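Local coordinates for cytosol aminopeptidase (Coxiella burnetii, PDB 3IJ3), which probably removes N-terminal residues from peptides as a manganese-dependent metalloaminopeptidase of the M17 family, at residues P109-L115 against L150-F154; P373-Q379 against I443-D449; L402-R407 against A432-H437. All coordinates share one frame; numbering follows the deposited sequence. Where two conformers were deposited one is given.

The three contacts fall into two groups. Contact 1 joins two neighbouring parallel strands in the N-terminal domain, and its centre lies about 41 Å from that of contact 2 and about 50 Å from that of contact 3, across the middle of the chain. Contacts 2 and 3 are neighbours in the catalytic domain, with centres about 12 Å apart: residues 402-407 and 432-437 both belong to the excursion between the strands of contact 2, and Phe376 CD1 meets Ala432 CB at 3.4 Å. The side chain of Asp449, in contact 2, is about 10 Å from the lithium ion, which is bound at the site of Lys250, Asp255, Asp273 and Glu334.

Contact 1: residues P109-L115 against L150-F154; sequences PPGAFQL and LAKLF
Phe113 N donates to Lys152 O over 2.8 Å, the shortest of four backbone bonds that tie 109-115 to 150-154. Gly111 N reaches Leu150 O at one end, and Phe154 N reaches Phe113 O at the other. Lys152 O also lies in the plane of the Phe113 ring, at its edge, 3.5 Å from CD2. With CG turned beside its own backbone N (chi1 -60°), Phe113 swings its ring back along the strand, where CE2 packs on Ala151 CB at 3.6 Å. Gly111 has backbone angles (phi 149°, psi 179°) that glycine takes readily. The strands 111-114 and 151-154 run parallel and are joined through helix 123-135, a beta-alpha-beta unit of the N-terminal domain. The face that carries Phe113 and Leu153 looks toward that helix: Leu153 CD1 lies 4.0 Å from Leu115 CD2, the two side chains crossing at about a right angle, while Leu115 packs on Tyr126 and Leu130, and Leu153 on Phe133. Past the last direct bond a water takes over, accepting from Leu115 N and donating to Phe154 O, each at 2.8 Å. At the other end Pro110 CB rests against Leu150 CB, and Pro110 also packs on Gly67 of a second subunit.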
loop_
_atom_site.group_PDB
_atom_site.type_symbol
_atom_site.label_atom_id
_atom_site.label_comp_id
_atom_site.label_asym_id
_atom_site.label_seq_id
_atom_site.Cartn_x
_atom_site.Cartn_y
_atom_site.Cartn_z
ATOM N N PRO A 109 -48.746 8.325 -2.347
ATOM C CA PRO A 109 -49.658 7.457 -1.647
ATOM C C PRO A 109 -50.207 6.429 -2.652
ATOM O O PRO A 109 -49.998 6.577 -3.860
ATOM C CB PRO A 109 -50.797 8.397 -1.222
ATOM C CG PRO A 109 -50.288 9.782 -1.373
ATOM C CD PRO A 109 -49.230 9.718 -2.427
ATOM N N PRO A 110 -50.903 5.398 -2.170
ATOM C CA PRO A 110 -51.498 4.422 -3.086
ATOM C C PRO A 110 -52.538 5.047 -4.028
ATOM O O PRO A 110 -53.221 6.023 -3.651
ATOM C CB PRO A 110 -52.203 3.449 -2.131
ATOM C CG PRO A 110 -51.412 3.535 -0.883
ATOM C CD PRO A 110 -51.082 4.999 -0.765
ATOM N N GLY A 111 -52.651 4.515 -5.245
ATOM C CA GLY A 111 -53.667 5.013 -6.180
ATOM C C GLY A 111 -53.355 4.955 -7.646
ATOM O O GLY A 111 -52.284 4.496 -8.053
ATOM N N ALA A 112 -54.335 5.413 -8.430
ATOM C CA ALA A 112 -54.271 5.500 -9.881
ATOM C C ALA A 112 -54.127 6.970 -10.199
ATOM O O ALA A 112 -55.034 7.761 -9.920
ATOM C CB ALA A 112 -55.569 4.929 -10.528
ATOM N N PHE A 113 -52.995 7.346 -10.790
ATOM C CA PHE A 113 -52.685 8.758 -11.045
ATOM C C PHE A 113 -52.612 9.082 -12.520
ATOM O O PHE A 113 -52.564 8.193 -13.366
ATOM C CB PHE A 113 -51.350 9.129 -10.362
ATOM C CG PHE A 113 -51.346 8.937 -8.853
ATOM C CD1 PHE A 113 -51.625 10.009 -8.003
ATOM C CD2 PHE A 113 -51.078 7.696 -8.282
ATOM C CE1 PHE A 113 -51.635 9.847 -6.610
ATOM C CE2 PHE A 113 -51.088 7.516 -6.896
ATOM C CZ PHE A 113 -51.374 8.604 -6.049
ATOM N N GLN A 114 -52.583 10.366 -12.840
ATOM C CA GLN A 114 -52.452 10.779 -14.219
ATOM C C GLN A 114 -51.712 12.089 -14.263
ATOM O O GLN A 114 -51.763 12.874 -13.312
ATOM C CB GLN A 114 -53.832 10.986 -14.862
ATOM C CG GLN A 114 -54.547 12.196 -14.293
ATOM C CD GLN A 114 -55.938 12.409 -14.846
ATOM O OE1 GLN A 114 -56.487 11.560 -15.549
ATOM N NE2 GLN A 114 -56.530 13.544 -14.500
ATOM N N LEU A 115 -51.008 12.311 -15.367
ATOM C CA LEU A 115 -50.318 13.571 -15.632
ATOM C C LEU A 115 -51.237 14.338 -16.570
ATOM O O LEU A 115 -52.144 13.740 -17.169
ATOM C CB LEU A 115 -48.988 13.346 -16.343
ATOM C CG LEU A 115 -47.972 12.494 -15.584
ATOM C CD1 LEU A 115 -46.613 12.596 -16.322
ATOM C CD2 LEU A 115 -47.854 12.957 -14.151
ATOM N N LEU A 150 -47.357 1.003 -4.713
ATOM C CA LEU A 150 -48.820 1.026 -4.839
ATOM C C LEU A 150 -49.382 2.157 -5.687
ATOM O O LEU A 150 -50.599 2.273 -5.807
ATOM C CB LEU A 150 -49.451 1.063 -3.452
ATOM C CG LEU A 150 -49.048 -0.113 -2.557
ATOM C CD1 LEU A 150 -49.676 0.028 -1.164
ATOM C CD2 LEU A 150 -49.415 -1.442 -3.211
ATOM N N ALA A 151 -48.522 3.006 -6.233
ATOM C CA ALA A 151 -48.965 4.066 -7.112
ATOM C C ALA A 151 -48.746 3.624 -8.559
ATOM O O ALA A 151 -47.673 3.091 -8.913
ATOM C CB ALA A 151 -48.221 5.354 -6.823
ATOM N N LYS A 152 -49.766 3.831 -9.392
ATOM C CA LYS A 152 -49.685 3.527 -10.829
ATOM C C LYS A 152 -50.073 4.762 -11.613
ATOM O O LYS A 152 -50.835 5.597 -11.118
ATOM C CB LYS A 152 -50.568 2.354 -11.203
ATOM C CG LYS A 152 -50.168 1.057 -10.503
ATOM C CD LYS A 152 -50.939 -0.103 -11.107
ATOM C CE LYS A 152 -50.562 -1.450 -10.494
ATOM N NZ LYS A 152 -51.233 -2.531 -11.294
ATOM N N LEU A 153 -49.532 4.884 -12.823
ATOM C CA LEU A 153 -49.757 6.059 -13.659
ATOM C C LEU A 153 -50.394 5.714 -14.980
ATOM O O LEU A 153 -49.982 4.759 -15.663
ATOM C CB LEU A 153 -48.417 6.749 -13.933
ATOM C CG LEU A 153 -48.377 8.139 -14.560
ATOM C CD1 LEU A 153 -49.026 9.181 -13.602
ATOM C CD2 LEU A 153 -46.904 8.543 -14.851
ATOM N N PHE A 154 -51.379 6.516 -15.375
ATOM C CA PHE A 154 -52.008 6.320 -16.638
ATOM C C PHE A 154 -51.031 6.624 -17.778
ATOM O O PHE A 154 -50.342 7.652 -17.759
ATOM C CB PHE A 154 -53.240 7.200 -16.775
ATOM C CG PHE A 154 -53.871 7.115 -18.127
ATOM C CD1 PHE A 154 -54.385 5.915 -18.576
ATOM C CD2 PHE A 154 -53.937 8.223 -18.958
ATOM C CE1 PHE A 154 -54.966 5.814 -19.839
ATOM C CE2 PHE A 154 -54.511 8.128 -20.215
ATOM C CZ PHE A 154 -55.014 6.916 -20.655
HETATM O O HOH W 1 -50.929 10.311 -17.335
#

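Contact 2: residues P373-Q379 against I443-D449; sequences PALFANQ and IPWAHFD
This is a buried antiparallel strand pair in the main sheet of the catalytic domain, where 374-377 runs against 445-449. Ala374 with Asp449 and Phe376 with His447 are the hydrogen-bonded pairs; Phe376 N meets His447 O at 2.8 Å. Beyond them Asn378 carries the pairing on with both backbone and side chain: its N donates to Trp445 O. Its CG sits between backbone N and carbonyl carbon (chi1 68°), which turns the amide to the partner chain: OD1 accepts from Trp445 N at 2.9 Å, and ND2 gives an almost straight bond to Ile443 O, which lies in the amide plane. The amide stands nearly upright to the indole, at 84°. On its other side strand 445-454 pairs in parallel with 353-359, so it is an inner strand of this mixed sheet, and Asp356 there accepts from both Trp445 NE1 and His447 ND1. On the face of Leu375 and Phe448, Leu375 CD1 lies over one face of the Phe448 ring in a CH-pi contact, 4.0 Å from its centroid, and touches Ala446 CB at 3.8 Å; helix 380-393 covers this side. On the opposite face Phe376 and His447 lie side by side, CD2 to CD2 at 3.5 Å.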
loop_
_atom_site.group_PDB
_atom_site.type_symbol
_atom_site.label_atom_id
_atom_site.label_comp_id
_atom_site.label_asym_id
_atom_site.label_seq_id
_atom_site.Cartn_x
_atom_site.Cartn_y
_atom_site.Cartn_z
ATOM N N PRO A 373 -20.993 9.402 -19.846
ATOM C CA PRO A 373 -20.314 8.510 -20.807
ATOM C C PRO A 373 -19.346 9.228 -21.720
ATOM O O PRO A 373 -19.639 10.338 -22.179
ATOM C CB PRO A 373 -21.464 7.987 -21.652
ATOM C CG PRO A 373 -22.653 8.016 -20.722
ATOM C CD PRO A 373 -22.455 9.200 -19.846
ATOM N N ALA A 374 -18.198 8.606 -21.961
ATOM C CA ALA A 374 -17.208 9.117 -22.872
ATOM C C ALA A 374 -17.462 8.597 -24.271
ATOM O O ALA A 374 -17.682 7.401 -24.474
ATOM C CB ALA A 374 -15.815 8.677 -22.426
ATOM N N LEU A 375 -17.401 9.504 -25.233
ATOM C CA LEU A 375 -17.555 9.189 -26.644
ATOM C C LEU A 375 -16.264 9.422 -27.377
ATOM O O LEU A 375 -15.634 10.489 -27.229
ATOM C CB LEU A 375 -18.598 10.092 -27.302
ATOM C CG LEU A 375 -18.683 10.124 -28.849
ATOM C CD1 LEU A 375 -19.145 8.745 -29.453
ATOM C CD2 LEU A 375 -19.610 11.244 -29.328
ATOM N N PHE A 376 -15.848 8.428 -28.139
ATOM C CA PHE A 376 -14.737 8.566 -29.068
ATOM C C PHE A 376 -15.299 8.267 -30.458
ATOM O O PHE A 376 -16.110 7.358 -30.633
ATOM C CB PHE A 376 -13.601 7.582 -28.793
ATOM C CG PHE A 376 -12.914 7.768 -27.462
ATOM C CD1 PHE A 376 -11.711 8.475 -27.379
ATOM C CD2 PHE A 376 -13.475 7.262 -26.291
ATOM C CE1 PHE A 376 -11.065 8.625 -26.154
ATOM C CE2 PHE A 376 -12.830 7.422 -25.063
ATOM C CZ PHE A 376 -11.633 8.072 -24.996
ATOM N N ALA A 377 -14.837 8.996 -31.468
ATOM C CA ALA A 377 -15.273 8.722 -32.819
ATOM C C ALA A 377 -14.166 9.077 -33.805
ATOM O O ALA A 377 -13.470 10.084 -33.643
ATOM C CB ALA A 377 -16.562 9.461 -33.155
ATOM N N ASN A 378 -14.009 8.225 -34.813
ATOM C CA ASN A 378 -12.976 8.403 -35.828
ATOM C C ASN A 378 -13.330 9.370 -36.930
ATOM O O ASN A 378 -12.470 9.678 -37.775
ATOM C CB ASN A 378 -12.523 7.071 -36.417
ATOM C CG ASN A 378 -13.583 6.392 -37.254
ATOM O OD1 ASN A 378 -14.715 6.862 -37.345
ATOM N ND2 ASN A 378 -13.217 5.251 -37.877
ATOM N N GLN A 379 -14.576 9.841 -36.939
ATOM C CA GLN A 379 -15.045 10.815 -37.921
ATOM C C GLN A 379 -15.756 11.951 -37.196
ATOM O O GLN A 379 -16.652 11.721 -36.373
ATOM C CB GLN A 379 -15.970 10.153 -38.960
ATOM C CG GLN A 379 -15.187 9.187 -39.900
ATOM C CD GLN A 379 -16.019 8.671 -41.042
ATOM O OE1 GLN A 379 -17.097 9.189 -41.319
ATOM N NE2 GLN A 379 -15.502 7.652 -41.744
ATOM N N ILE A 443 -14.359 3.782 -42.165
ATOM C CA ILE A 443 -15.612 3.239 -41.654
ATOM C C ILE A 443 -16.025 4.097 -40.454
ATOM O O ILE A 443 -15.305 4.131 -39.468
ATOM C CB ILE A 443 -15.432 1.773 -41.199
ATOM C CG1 ILE A 443 -15.008 0.891 -42.377
ATOM C CG2 ILE A 443 -16.721 1.233 -40.565
ATOM C CD1 ILE A 443 -14.534 -0.526 -41.959
ATOM N N PRO A 444 -17.188 4.768 -40.523
ATOM C CA PRO A 444 -17.613 5.610 -39.377
ATOM C C PRO A 444 -17.776 4.744 -38.133
ATOM O O PRO A 444 -18.505 3.748 -38.158
ATOM C CB PRO A 444 -18.946 6.197 -39.852
ATOM C CG PRO A 444 -18.854 6.160 -41.307
ATOM C CD PRO A 444 -18.131 4.900 -41.644
ATOM N N TRP A 445 -17.067 5.111 -37.075
ATOM C CA TRP A 445 -17.040 4.318 -35.830
ATOM C C TRP A 445 -17.087 5.181 -34.576
ATOM O O TRP A 445 -16.308 6.141 -34.436
ATOM C CB TRP A 445 -15.762 3.442 -35.850
ATOM C CG TRP A 445 -15.377 2.846 -34.535
ATOM C CD1 TRP A 445 -16.088 1.940 -33.785
ATOM C CD2 TRP A 445 -14.156 3.090 -33.818
ATOM N NE1 TRP A 445 -15.388 1.631 -32.618
ATOM C CE2 TRP A 445 -14.199 2.321 -32.627
ATOM C CE3 TRP A 445 -13.032 3.893 -34.061
ATOM C CZ2 TRP A 445 -13.165 2.335 -31.688
ATOM C CZ3 TRP A 445 -11.992 3.906 -33.090
ATOM C CH2 TRP A 445 -12.088 3.132 -31.930
ATOM N N ALA A 446 -17.989 4.825 -33.654
ATOM C CA ALA A 446 -18.128 5.502 -32.381
ATOM C C ALA A 446 -17.930 4.449 -31.286
ATOM O O ALA A 446 -18.444 3.324 -31.392
ATOM C CB ALA A 446 -19.530 6.174 -32.222
ATOM N N HIS A 447 -17.159 4.816 -30.275
ATOM C CA HIS A 447 -16.871 3.963 -29.118
ATOM C C HIS A 447 -17.310 4.704 -27.873
ATOM O O HIS A 447 -16.889 5.848 -27.633
ATOM C CB HIS A 447 -15.376 3.667 -29.075
ATOM C CG HIS A 447 -14.870 3.200 -27.745
ATOM N ND1 HIS A 447 -15.109 1.936 -27.252
ATOM C CD2 HIS A 447 -14.064 3.808 -26.843
ATOM C CE1 HIS A 447 -14.541 1.818 -26.069
ATOM N NE2 HIS A 447 -13.874 2.927 -25.810
ATOM N N PHE A 448 -18.136 4.035 -27.070
ATOM C CA PHE A 448 -18.635 4.576 -25.845
ATOM C C PHE A 448 -18.042 3.849 -24.640
ATOM O O PHE A 448 -18.103 2.592 -24.561
ATOM C CB PHE A 448 -20.163 4.448 -25.742
ATOM C CG PHE A 448 -20.900 5.411 -26.591
ATOM C CD1 PHE A 448 -21.232 6.658 -26.099
ATOM C CD2 PHE A 448 -21.264 5.088 -27.879
ATOM C CE1 PHE A 448 -21.915 7.564 -26.898
ATOM C CE2 PHE A 448 -21.959 5.999 -28.679
ATOM C CZ PHE A 448 -22.273 7.221 -28.188
ATOM N N ASP A 449 -17.435 4.617 -23.741
ATOM C CA ASP A 449 -16.936 4.090 -22.464
ATOM C C ASP A 449 -17.987 4.537 -21.464
ATOM O O ASP A 449 -18.253 5.749 -21.308
ATOM C CB ASP A 449 -15.574 4.641 -22.088
ATOM C CG ASP A 449 -14.468 4.053 -22.912
ATOM O OD1 ASP A 449 -14.589 2.875 -23.277
ATOM O OD2 ASP A 449 -13.469 4.774 -23.179
#

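Contact 3: residues L402-R407 against A432-H437; sequences LFQPYR and ALFLQH. With EDO (1,2-ethanediol), chain I.
A bend at chi3 (60°) in Arg407 and a chi1 of -75° in His437, which sets the imidazole beside its own backbone N, bring guanidinium and ring face to face. The two side chains come from opposite directions and stack with planes 19° apart and centres separated by 3.8 Å; His437 NE2 sits over the middle of the guanidinium. Both ring nitrogens have partners. ND1 donates back to Leu433 O at 2.9 Å, one turn earlier near the end of helix 427-436, and NE2 shares a 2.6 Å hydrogen bond with O2 of a 1,2-ethanediol, probably a crystallisation additive, lying at the ring edge. Alongside, Gln404 folds back on itself so that NE2 is gripped twice, giving one proton to the carbonyl O of Leu402, two residues back, and the other to Gln436 OE1 at 2.9 Å, with the two amides almost perpendicular. A water ties this to the stack: it accepts from Arg407 NH1 at 2.7 Å and donates to Gln436 OE1 and Leu433 O. Leu433 is the apolar centre, its CD1 pressed on Tyr406 CB at 3.5 Å and its CD2 near Gln404 NE2, while Leu402 CD2 lies against Ala432 CB. The contact thus fastens the 3-10 segment that begins at Gln404 to the helix that backs strands 374-377 and 445-454. On the far side of that segment, Tyr406 OH bonds to Leu368 O and Asn371 N of a third subunit. The arginine's positive charge stacked on the ring would probably disfavour a doubly protonated, charged imidazole.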
loop_
_atom_site.group_PDB
_atom_site.type_symbol
_atom_site.label_atom_id
_atom_site.label_comp_id
_atom_site.label_asym_id
_atom_site.label_seq_id
_atom_site.Cartn_x
_atom_site.Cartn_y
_atom_site.Cartn_z
ATOM N N LEU A 402 -9.131 10.837 -29.860
ATOM C CA LEU A 402 -8.265 9.753 -30.328
ATOM C C LEU A 402 -6.952 10.506 -30.637
ATOM O O LEU A 402 -6.639 10.815 -31.807
ATOM C CB LEU A 402 -8.875 9.042 -31.541
ATOM C CG LEU A 402 -10.084 8.162 -31.292
ATOM C CD1 LEU A 402 -10.846 7.834 -32.575
ATOM C CD2 LEU A 402 -9.689 6.883 -30.557
ATOM N N PHE A 403 -6.228 10.874 -29.563
ATOM C CA PHE A 403 -5.018 11.697 -29.645
ATOM C C PHE A 403 -3.858 10.846 -30.152
ATOM O O PHE A 403 -3.260 10.091 -29.407
ATOM C CB PHE A 403 -4.735 12.332 -28.300
ATOM C CG PHE A 403 -3.707 13.403 -28.335
ATOM C CD1 PHE A 403 -3.916 14.554 -29.077
ATOM C CD2 PHE A 403 -2.538 13.302 -27.596
ATOM C CE1 PHE A 403 -2.970 15.557 -29.108
ATOM C CE2 PHE A 403 -1.587 14.309 -27.625
ATOM C CZ PHE A 403 -1.797 15.428 -28.377
ATOM N N GLN A 404 -3.542 11.029 -31.425
ATOM C CA GLN A 404 -2.597 10.153 -32.126
ATOM C C GLN A 404 -1.190 10.034 -31.530
ATOM O O GLN A 404 -0.638 8.946 -31.585
ATOM C CB GLN A 404 -2.566 10.473 -33.627
ATOM C CG GLN A 404 -3.959 10.327 -34.298
ATOM C CD GLN A 404 -4.452 8.892 -34.298
ATOM O OE1 GLN A 404 -3.809 8.013 -34.864
ATOM N NE2 GLN A 404 -5.603 8.654 -33.688
ATOM N N PRO A 405 -0.622 11.122 -30.951
ATOM C CA PRO A 405 0.711 10.955 -30.353
ATOM C C PRO A 405 0.780 9.906 -29.260
ATOM O O PRO A 405 1.858 9.314 -29.025
ATOM C CB PRO A 405 1.032 12.371 -29.808
ATOM C CG PRO A 405 0.258 13.286 -30.728
ATOM C CD PRO A 405 -1.038 12.537 -30.938
ATOM N N TYR A 406 -0.337 9.629 -28.599
ATOM C CA TYR A 406 -0.334 8.616 -27.545
ATOM C C TYR A 406 -0.277 7.159 -28.055
ATOM O O TYR A 406 -0.179 6.237 -27.253
ATOM C CB TYR A 406 -1.486 8.795 -26.581
ATOM C CG TYR A 406 -1.494 10.105 -25.825
ATOM C CD1 TYR A 406 -0.346 10.868 -25.654
ATOM C CD2 TYR A 406 -2.655 10.501 -25.123
ATOM C CE1 TYR A 406 -0.367 12.048 -24.904
ATOM C CE2 TYR A 406 -2.670 11.656 -24.364
ATOM C CZ TYR A 406 -1.546 12.419 -24.256
ATOM O OH TYR A 406 -1.564 13.569 -23.519
ATOM N N ARG A 407 -0.349 6.953 -29.365
ATOM C CA ARG A 407 -0.170 5.606 -29.908
ATOM C C ARG A 407 1.186 5.070 -29.477
ATOM O O ARG A 407 1.350 3.862 -29.343
ATOM C CB ARG A 407 -0.310 5.593 -31.424
ATOM C CG ARG A 407 -1.769 5.690 -31.872
ATOM C CD ARG A 407 -1.892 5.927 -33.368
ATOM N NE ARG A 407 -1.295 4.880 -34.199
ATOM C CZ ARG A 407 -1.964 3.957 -34.916
ATOM N NH1 ARG A 407 -3.304 3.894 -34.939
ATOM N NH2 ARG A 407 -1.271 3.083 -35.647
ATOM N N ALA A 432 -9.269 3.433 -26.249
ATOM C CA ALA A 432 -9.881 3.825 -27.494
ATOM C C ALA A 432 -8.860 3.798 -28.623
ATOM O O ALA A 432 -9.188 3.356 -29.736
ATOM C CB ALA A 432 -10.520 5.242 -27.348
ATOM N N LEU A 433 -7.634 4.262 -28.365
ATOM C CA LEU A 433 -6.578 4.250 -29.411
ATOM C C LEU A 433 -6.207 2.827 -29.750
ATOM O O LEU A 433 -5.855 2.523 -30.885
ATOM C CB LEU A 433 -5.281 4.976 -29.007
ATOM C CG LEU A 433 -5.198 6.472 -28.986
ATOM C CD1 LEU A 433 -3.849 6.901 -28.334
ATOM C CD2 LEU A 433 -5.390 7.074 -30.381
ATOM N N PHE A 434 -6.242 1.951 -28.749
ATOM C CA PHE A 434 -5.967 0.543 -28.993
ATOM C C PHE A 434 -6.994 -0.007 -30.021
ATOM O O PHE A 434 -6.638 -0.571 -31.041
ATOM C CB PHE A 434 -6.055 -0.260 -27.691
ATOM C CG PHE A 434 -5.853 -1.735 -27.894
ATOM C CD1 PHE A 434 -4.564 -2.298 -27.850
ATOM C CD2 PHE A 434 -6.920 -2.549 -28.172
ATOM C CE1 PHE A 434 -4.375 -3.670 -28.062
ATOM C CE2 PHE A 434 -6.747 -3.916 -28.389
ATOM C CZ PHE A 434 -5.465 -4.486 -28.335
ATOM N N LEU A 435 -8.266 0.188 -29.733
ATOM C CA LEU A 435 -9.334 -0.285 -30.594
ATOM C C LEU A 435 -9.260 0.299 -32.010
ATOM O O LEU A 435 -9.594 -0.381 -32.983
ATOM C CB LEU A 435 -10.698 -0.001 -29.960
ATOM C CG LEU A 435 -11.023 -0.772 -28.655
ATOM C CD1 LEU A 435 -12.290 -0.203 -28.017
ATOM C CD2 LEU A 435 -11.175 -2.227 -28.952
ATOM N N GLN A 436 -8.804 1.549 -32.128
ATOM C CA GLN A 436 -8.699 2.194 -33.408
ATOM C C GLN A 436 -7.760 1.438 -34.343
ATOM O O GLN A 436 -7.898 1.539 -35.548
ATOM C CB GLN A 436 -8.242 3.642 -33.263
ATOM C CG GLN A 436 -8.259 4.410 -34.558
ATOM C CD GLN A 436 -7.924 5.868 -34.375
ATOM O OE1 GLN A 436 -7.153 6.242 -33.473
ATOM N NE2 GLN A 436 -8.471 6.705 -35.245
ATOM N N HIS A 437 -6.802 0.704 -33.795
ATOM C CA HIS A 437 -5.888 -0.093 -34.655
ATOM C C HIS A 437 -6.634 -1.149 -35.452
ATOM O O HIS A 437 -6.109 -1.637 -36.463
ATOM C CB HIS A 437 -4.812 -0.793 -33.831
ATOM C CG HIS A 437 -3.731 0.120 -33.350
ATOM N ND1 HIS A 437 -3.904 0.985 -32.296
ATOM C CD2 HIS A 437 -2.456 0.293 -33.772
ATOM C CE1 HIS A 437 -2.783 1.653 -32.086
ATOM N NE2 HIS A 437 -1.889 1.255 -32.967
HETATM C C1 EDO I . 2.588 1.505 -31.461
HETATM O O1 EDO I . 3.162 2.321 -32.485
HETATM C C2 EDO I . 1.083 1.387 -31.648
HETATM O O2 EDO I . 0.682 1.808 -32.959
HETATM O O HOH W 2 -4.913 4.459 -32.785
#